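Local coordinates for lipolytic protein G-D-S-L family (Chitinophaga pinensis, PDB 4Q7Q) that is of experimentally unassigned function but probably hydrolyses ester bonds as a lipase or related acylhydrolase of the GDSL (SGNH) family, at residues G57-N62 / R109-K114; T128-N133 / N231-G236. All blocks are in the same frame, centred on the assembly; numbering follows the deposited sequence.

Interaction 1 of 2, residues G57-N62 / R109-K114. With FMT (formic acid), chain E.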
ATOM      1  N   GLY A  57       4.580 -12.080  -0.935  1.00 14.65           N
ATOM      2  CA  GLY A  57       4.979 -13.453  -0.660  1.00 16.28           C
ATOM      3  C   GLY A  57       3.885 -14.245   0.043  1.00 15.85           C
ATOM      4  O   GLY A  57       3.619 -15.395  -0.315  1.00 16.97           O
ATOM      5  N   GLY A  58       3.249 -13.644   1.045  1.00 13.75           N
ATOM      6  CA  GLY A  58       2.134 -14.286   1.729  1.00 15.40           C
ATOM      7  C   GLY A  58       0.912 -14.478   0.843  1.00 15.96           C
ATOM      8  O   GLY A  58       0.260 -15.532   0.867  1.00 16.62           O
ATOM      9  N   ILE A  59       0.592 -13.454   0.057  1.00 15.68           N
ATOM     10  CA  ILE A  59      -0.511 -13.557  -0.885  1.00 15.41           C
ATOM     11  C   ILE A  59      -0.249 -14.701  -1.875  1.00 15.67           C
ATOM     12  O   ILE A  59      -1.087 -15.587  -2.049  1.00 16.49           O
ATOM     13  CB  ILE A  59      -0.721 -12.223  -1.637  1.00 15.17           C
ATOM     14  CG1 ILE A  59      -1.158 -11.113  -0.665  1.00 15.39           C
ATOM     15  CG2 ILE A  59      -1.714 -12.405  -2.767  1.00 15.86           C
ATOM     16  CD1 ILE A  59      -2.595 -11.228  -0.174  1.00 16.34           C
ATOM     17  N   ALA A  60       0.926 -14.687  -2.501  1.00 15.48           N
ATOM     18  CA  ALA A  60       1.286 -15.702  -3.482  1.00 16.86           C
ATOM     19  C   ALA A  60       1.334 -17.089  -2.847  1.00 19.03           C
ATOM     20  O   ALA A  60       0.861 -18.057  -3.438  1.00 20.50           O
ATOM     21  CB  ALA A  60       2.628 -15.358  -4.132  1.00 17.54           C
ATOM     22  N   GLY A  61       1.892 -17.179  -1.640  1.00 17.67           N
ATOM     23  CA  GLY A  61       2.050 -18.454  -0.959  1.00 18.00           C
ATOM     24  C   GLY A  61       0.742 -19.090  -0.537  1.00 19.46           C
ATOM     25  O   GLY A  61       0.680 -20.295  -0.299  1.00 22.32           O
ATOM     26  N   ASN A  62      -0.306 -18.281  -0.437  1.00 18.12           N
ATOM     27  CA  ASN A  62      -1.622 -18.766  -0.029  1.00 18.41           C
ATOM     28  C   ASN A  62      -2.642 -18.583  -1.132  1.00 19.45           C
ATOM     29  O   ASN A  62      -3.847 -18.611  -0.877  1.00 20.90           O
ATOM     30  CB  ASN A  62      -2.120 -18.004   1.202  1.00 18.58           C
ATOM     31  CG  ASN A  62      -1.388 -18.391   2.458  1.00 18.00           C
ATOM     32  OD1 ASN A  62      -1.713 -19.390   3.089  1.00 19.64           O
ATOM     33  ND2 ASN A  62      -0.398 -17.597   2.835  1.00 18.50           N
ATOM     34  N   ARG A 109       4.468 -13.192 -10.354  1.00 18.59           N
ATOM     35  CA  ARG A 109       4.244 -14.237 -11.346  1.00 18.53           C
ATOM     36  C   ARG A 109       3.128 -15.178 -10.885  1.00 18.64           C
ATOM     37  O   ARG A 109       2.202 -15.482 -11.644  1.00 19.48           O
ATOM     38  CB  ARG A 109       5.537 -15.019 -11.630  1.00 19.89           C
ATOM     39  CG  ARG A 109       5.310 -16.288 -12.459  1.00 21.54           C
ATOM     40  CD  ARG A 109       6.594 -17.113 -12.608  1.00 22.61           C
ATOM     41  NE  ARG A 109       7.302 -17.241 -11.336  1.00 26.14           N
ATOM     42  CZ  ARG A 109       6.969 -18.093 -10.373  1.00 28.21           C
ATOM     43  NH1 ARG A 109       7.665 -18.117  -9.243  1.00 29.03           N
ATOM     44  NH2 ARG A 109       5.936 -18.914 -10.530  1.00 29.19           N
ATOM     45  N   ILE A 110       3.210 -15.612  -9.634  1.00 19.51           N
ATOM     46  CA  ILE A 110       2.204 -16.492  -9.048  1.00 19.72           C
ATOM     47  C   ILE A 110       0.824 -15.830  -9.008  1.00 18.72           C
ATOM     48  O   ILE A 110      -0.181 -16.438  -9.382  1.00 20.04           O
ATOM     49  CB  ILE A 110       2.634 -16.917  -7.624  1.00 18.84           C
ATOM     50  CG1 ILE A 110       3.884 -17.794  -7.708  1.00 19.00           C
ATOM     51  CG2 ILE A 110       1.501 -17.624  -6.888  1.00 20.35           C
ATOM     52  CD1 ILE A 110       4.448 -18.139  -6.361  1.00 20.51           C
ATOM     53  N   ILE A 111       0.783 -14.574  -8.574  1.00 18.37           N
ATOM     54  CA  ILE A 111      -0.480 -13.857  -8.439  1.00 16.95           C
ATOM     55  C   ILE A 111      -1.140 -13.599  -9.790  1.00 16.76           C
ATOM     56  O   ILE A 111      -2.325 -13.877  -9.971  1.00 18.27           O
ATOM     57  CB  ILE A 111      -0.291 -12.524  -7.693  1.00 17.60           C
ATOM     58  CG1 ILE A 111       0.130 -12.792  -6.248  1.00 18.09           C
ATOM     59  CG2 ILE A 111      -1.573 -11.697  -7.730  1.00 18.80           C
ATOM     60  CD1 ILE A 111       0.746 -11.582  -5.551  1.00 17.40           C
ATOM     61  N   ILE A 112      -0.373 -13.090 -10.746  1.00 18.32           N
ATOM     62  CA  ILE A 112      -0.934 -12.810 -12.065  1.00 20.30           C
ATOM     63  C   ILE A 112      -1.355 -14.102 -12.768  1.00 20.00           C
ATOM     64  O   ILE A 112      -2.383 -14.143 -13.445  1.00 22.51           O
ATOM     65  CB  ILE A 112       0.035 -11.971 -12.921  1.00 21.45           C
ATOM     66  CG1 ILE A 112       0.085 -10.549 -12.361  1.00 21.87           C
ATOM     67  CG2 ILE A 112      -0.401 -11.955 -14.385  1.00 22.19           C
ATOM     68  CD1 ILE A 112       1.227  -9.721 -12.889  1.00 22.04           C
ATOM     69  N   SER A 113      -0.589 -15.170 -12.573  1.00 21.35           N
ATOM     70  CA  SER A 113      -0.968 -16.462 -13.144  1.00 21.89           C
ATOM     71  C   SER A 113      -2.292 -16.967 -12.576  1.00 22.49           C
ATOM     72  O   SER A 113      -3.125 -17.489 -13.317  1.00 23.24           O
ATOM     73  CB  SER A 113       0.130 -17.503 -12.937  1.00 24.92           C
ATOM     74  OG  SER A 113       1.289 -17.148 -13.667  1.00 27.32           O
ATOM     75  N   LYS A 114      -2.495 -16.795 -11.268  1.00 22.76           N
ATOM     76  CA  LYS A 114      -3.754 -17.209 -10.643  1.00 22.91           C
ATOM     77  C   LYS A 114      -4.928 -16.425 -11.209  1.00 21.93           C
ATOM     78  O   LYS A 114      -5.985 -16.988 -11.496  1.00 23.07           O
ATOM     79  CB  LYS A 114      -3.713 -17.026  -9.129  1.00 23.34           C
ATOM     80  CG  LYS A 114      -5.015 -17.408  -8.432  1.00 23.16           C
ATOM     81  CD  LYS A 114      -5.256 -18.909  -8.497  1.00 24.94           C
ATOM     82  CE  LYS A 114      -6.398 -19.327  -7.581  1.00 27.28           C
ATOM     83  NZ  LYS A 114      -6.678 -20.794  -7.692  1.00 27.74           N
TER
HETATM   84  C   FMT E 303       3.222 -17.472   3.770  1.00 37.36           C
HETATM   85  O1  FMT E 303       3.313 -17.466   2.539  1.00 38.06           O
HETATM   86  O2  FMT E 303       2.308 -16.960   4.434  1.00 34.99           O
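Arg109 O is gripped from opposite faces of its carbonyl plane by Ser113 N and Ser113 OG, the hydroxyl at 2.8 Å, in the turn of helix 104-118 that sets Ile110 and Ile111 against Ala60 and Ile59 of helix 56-61. Two helices of the SGNH-type alpha/beta/alpha fold pack here through aliphatic groups, and no hydrogen bond passes between the segments. Over the short stretches in contact the axes come within 9.0 Å and cross at 45°. The small side chain of Ala60 probably helps allow this approach: its CB points toward helix 104-118 and has Ile110 CG2 at 3.7 Å, with Ile111 CG1 a little farther off. Ile110 CG2, the branch anti to its backbone N, also lies 3.5 Å from Ala60 O, so the methyl meets both the side chain and the carbonyl of one residue. Ile111 works with its longer branch. With chi2 at 162° the branch is extended, and CD1 arrives obliquely at Ile59 CG2, 3.8 Å away. His51 and Trp54 add further cover to Ile59, while Lys114 forms a salt bridge with Asp64. Asn62 is the first residue past helix 56-61, and its side chain folds back along the last turn: Asn62 ND2 donates to Gly58 O at 2.9 Å, nearly straight at 166° and in its own amide plane, and gives a weak bond to formic acid O2 at 3.2 Å.

Interaction 2 of 2, residues T128-N133 / N231-G236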
ATOM      1  N   THR A 128       1.713   0.561  -7.578  1.00 17.03           N
ATOM      2  CA  THR A 128       2.989   0.605  -6.856  1.00 17.39           C
ATOM      3  C   THR A 128       2.797   0.995  -5.397  1.00 17.82           C
ATOM      4  O   THR A 128       1.839   1.687  -5.058  1.00 17.54           O
ATOM      5  CB  THR A 128       3.989   1.608  -7.468  1.00 18.25           C
ATOM      6  OG1 THR A 128       3.501   2.939  -7.273  1.00 20.05           O
ATOM      7  CG2 THR A 128       4.204   1.339  -8.950  1.00 19.20           C
ATOM      8  N   PRO A 129       3.713   0.556  -4.527  1.00 17.35           N
ATOM      9  CA  PRO A 129       3.601   1.032  -3.148  1.00 16.53           C
ATOM     10  C   PRO A 129       3.702   2.550  -3.069  1.00 16.26           C
ATOM     11  O   PRO A 129       4.417   3.189  -3.845  1.00 19.04           O
ATOM     12  CB  PRO A 129       4.810   0.394  -2.457  1.00 17.94           C
ATOM     13  CG  PRO A 129       5.109  -0.819  -3.254  1.00 19.21           C
ATOM     14  CD  PRO A 129       4.762  -0.465  -4.683  1.00 18.46           C
HETATM   15  N   MSE A 130       2.959   3.122  -2.136  1.00 16.34           N
HETATM   16  CA  MSE A 130       3.094   4.532  -1.828  1.00 15.97           C
HETATM   17  C   MSE A 130       4.339   4.729  -0.977  1.00 14.53           C
HETATM   18  O   MSE A 130       4.754   3.831  -0.249  1.00 15.00           O
HETATM   19  CB  MSE A 130       1.861   5.008  -1.060  1.00 16.46           C
HETATM   20  CG  MSE A 130       1.790   6.516  -0.883  1.00 18.59           C
HETATM   21 SE   MSE A 130       0.061   7.168  -0.234  0.83 25.02          SE
HETATM   22  CE  MSE A 130       0.295   6.732   1.650  1.00 22.91           C
ATOM     23  N   GLN A 131       4.940   5.910  -1.054  1.00 14.04           N
ATOM     24  CA  GLN A 131       5.981   6.242  -0.093  1.00 14.55           C
ATOM     25  C   GLN A 131       5.394   6.209   1.314  1.00 15.48           C
ATOM     26  O   GLN A 131       4.173   6.299   1.511  1.00 15.83           O
ATOM     27  CB  GLN A 131       6.618   7.590  -0.419  1.00 16.68           C
ATOM     28  CG  GLN A 131       7.362   7.544  -1.741  1.00 17.59           C
ATOM     29  CD  GLN A 131       8.122   8.810  -2.052  1.00 19.77           C
ATOM     30  OE1 GLN A 131       8.924   9.289  -1.243  1.00 21.24           O
ATOM     31  NE2 GLN A 131       7.894   9.351  -3.239  1.00 22.93           N
ATOM     32  N   ARG A 132       6.262   6.030   2.293  1.00 14.44           N
ATOM     33  CA  ARG A 132       5.818   5.930   3.673  1.00 14.71           C
ATOM     34  C   ARG A 132       6.810   6.623   4.577  1.00 14.07           C
ATOM     35  O   ARG A 132       8.026   6.521   4.379  1.00 15.57           O
ATOM     36  CB  ARG A 132       5.676   4.459   4.079  1.00 14.10           C
ATOM     37  CG  ARG A 132       6.860   3.583   3.717  1.00 14.05           C
ATOM     38  CD  ARG A 132       6.586   2.112   3.972  1.00 13.99           C
ATOM     39  NE  ARG A 132       6.582   1.782   5.395  1.00 13.94           N
ATOM     40  CZ  ARG A 132       6.308   0.575   5.877  1.00 14.07           C
ATOM     41  NH1 ARG A 132       5.994  -0.420   5.047  1.00 14.83           N
ATOM     42  NH2 ARG A 132       6.346   0.362   7.186  1.00 15.81           N
ATOM     43  N   ASN A 133       6.305   7.362   5.554  1.00 13.98           N
ATOM     44  CA  ASN A 133       7.206   7.917   6.548  1.00 15.29           C
ATOM     45  C   ASN A 133       7.275   6.988   7.751  1.00 15.23           C
ATOM     46  O   ASN A 133       6.815   5.847   7.665  1.00 16.05           O
ATOM     47  CB  ASN A 133       6.841   9.353   6.922  1.00 15.89           C
ATOM     48  CG  ASN A 133       8.066  10.213   7.102  1.00 15.99           C
ATOM     49  OD1 ASN A 133       9.028   9.791   7.735  1.00 16.37           O
ATOM     50  ND2 ASN A 133       8.056  11.409   6.520  1.00 18.69           N
ATOM     51  N   ASN A 231      -1.970  13.843   7.705  1.00 19.54           N
ATOM     52  CA  ASN A 231      -1.908  14.527   6.418  1.00 18.58           C
ATOM     53  C   ASN A 231      -2.311  13.549   5.308  1.00 18.79           C
ATOM     54  O   ASN A 231      -3.500  13.309   5.114  1.00 20.64           O
ATOM     55  CB  ASN A 231      -0.537  15.159   6.181  1.00 19.98           C
ATOM     56  CG  ASN A 231      -0.550  16.169   5.046  1.00 22.40           C
ATOM     57  OD1 ASN A 231      -1.443  16.160   4.204  1.00 24.30           O
ATOM     58  ND2 ASN A 231       0.442  17.052   5.026  1.00 24.10           N
ATOM     59  N   LEU A 232      -1.349  12.981   4.589  1.00 17.86           N
ATOM     60  CA  LEU A 232      -1.675  11.940   3.615  1.00 16.99           C
ATOM     61  C   LEU A 232      -1.900  10.586   4.276  1.00 16.69           C
ATOM     62  O   LEU A 232      -2.531   9.706   3.686  1.00 16.98           O
ATOM     63  CB  LEU A 232      -0.580  11.804   2.560  1.00 18.12           C
ATOM     64  CG  LEU A 232      -0.419  12.954   1.576  1.00 21.07           C
ATOM     65  CD1 LEU A 232       0.755  12.647   0.665  1.00 22.56           C
ATOM     66  CD2 LEU A 232      -1.703  13.137   0.779  1.00 22.16           C
ATOM     67  N   THR A 233      -1.335  10.421   5.472  1.00 17.17           N
ATOM     68  CA  THR A 233      -1.516   9.227   6.295  1.00 17.05           C
ATOM     69  C   THR A 233      -1.933   9.642   7.699  1.00 17.31           C
ATOM     70  O   THR A 233      -1.798  10.813   8.075  1.00 18.46           O
ATOM     71  CB  THR A 233      -0.216   8.397   6.437  1.00 16.48           C
ATOM     72  OG1 THR A 233       0.742   9.110   7.241  1.00 16.95           O
ATOM     73  CG2 THR A 233       0.367   8.051   5.068  1.00 17.46           C
ATOM     74  N   TYR A 234      -2.428   8.686   8.481  1.00 17.36           N
ATOM     75  CA  TYR A 234      -2.789   8.968   9.869  1.00 17.55           C
ATOM     76  C   TYR A 234      -1.756   8.395  10.845  1.00 17.94           C
ATOM     77  O   TYR A 234      -1.815   8.667  12.043  1.00 19.93           O
ATOM     78  CB  TYR A 234      -4.215   8.477  10.200  1.00 18.06           C
ATOM     79  CG  TYR A 234      -4.395   6.975  10.090  1.00 17.67           C
ATOM     80  CD1 TYR A 234      -4.031   6.128  11.142  1.00 18.09           C
ATOM     81  CD2 TYR A 234      -4.909   6.398   8.937  1.00 18.17           C
ATOM     82  CE1 TYR A 234      -4.172   4.748  11.041  1.00 18.41           C
ATOM     83  CE2 TYR A 234      -5.059   5.023   8.835  1.00 19.17           C
ATOM     84  CZ  TYR A 234      -4.687   4.204   9.891  1.00 18.37           C
ATOM     85  OH  TYR A 234      -4.827   2.834   9.783  1.00 18.52           O
ATOM     86  N   ASP A 235      -0.802   7.621  10.328  1.00 17.11           N
ATOM     87  CA  ASP A 235       0.180   6.948  11.178  1.00 17.18           C
ATOM     88  C   ASP A 235       1.548   6.801  10.507  1.00 16.19           C
ATOM     89  O   ASP A 235       2.378   6.015  10.956  1.00 16.75           O
ATOM     90  CB  ASP A 235      -0.330   5.563  11.601  1.00 16.39           C
ATOM     91  CG  ASP A 235      -0.539   4.629  10.418  1.00 16.30           C
ATOM     92  OD1 ASP A 235      -0.183   5.010   9.277  1.00 16.31           O
ATOM     93  OD2 ASP A 235      -1.048   3.506  10.632  1.00 16.15           O
ATOM     94  N   GLY A 236       1.770   7.543   9.426  1.00 16.89           N
ATOM     95  CA  GLY A 236       3.025   7.455   8.701  1.00 16.15           C
ATOM     96  C   GLY A 236       2.939   6.590   7.460  1.00 15.15           C
ATOM     97  O   GLY A 236       3.702   6.778   6.508  1.00 17.94           O
TER
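Met130, a selenomethionine, has CG anti to the backbone N (chi1 -171°) and bends at chi3 (79°), which brings CE to the methyl of Thr233; the latter's CG2 lies anti to its own carbonyl carbon and receives CE at 3.7 Å. The same rotation of Thr233 leaves OG1 between backbone N and carbonyl carbon, from where it accepts from Gly236 N at 2.9 Å. This ST motif ties off the turn through Tyr234 and Asp235, and OG1 also bonds to Met189 O, so the buried hydroxyl is held twice. With an alanine in place of Thr233, Gly236 N and Met189 O would probably lose this shared partner, and a gap would be likely to open beside the selenomethionine methyl. The segments are joined directly by one backbone bond, Asn133 N to Gly236 O at 2.8 Å, bent to 139° at the hydrogen. Arg132 CA lies 3.6 Å from Gly236 O, placing the loop backbone close against the glycine. Gly236 has a positive phi, and a CB there would press on the preceding carbonyl. Beyond the contact, Arg132 NH1 reaches Thr80 OG1 and Asn133 ND2 reaches Leu186 O. The loop holding Asp235 thus packs against the loop after strand 123-127. Asp235 uses OD1 for Leu237 N and OD2 for His238 ND1. The Asp-x-x-His spacing is that of the block V motif of SGNH hydrolases, and with Ser14 these residues are consistent with the Ser-His-Asp triad of that family.

In the fold
The two contacts follow one another along the chain and do not touch: their centres lie 24 Å apart and their nearest atoms about 12 Å. Helix 104-118, half of interaction 1, leads into strand 123-127 of the parallel sheet, and that strand delivers the loop 128-133 of interaction 2. The centre of interaction 1 lies about 16 Å from the centre of the chain, that of interaction 2 about 8 Å. Interaction 1 joins helices, with a bound formic acid at one helix end; interaction 2 joins loops beside the probable active site. The Arg132 side chain there is about 6 Å from a bound tetraethylene glycol, which may mark a pocket; both small molecules probably come from the crystallisation liquor.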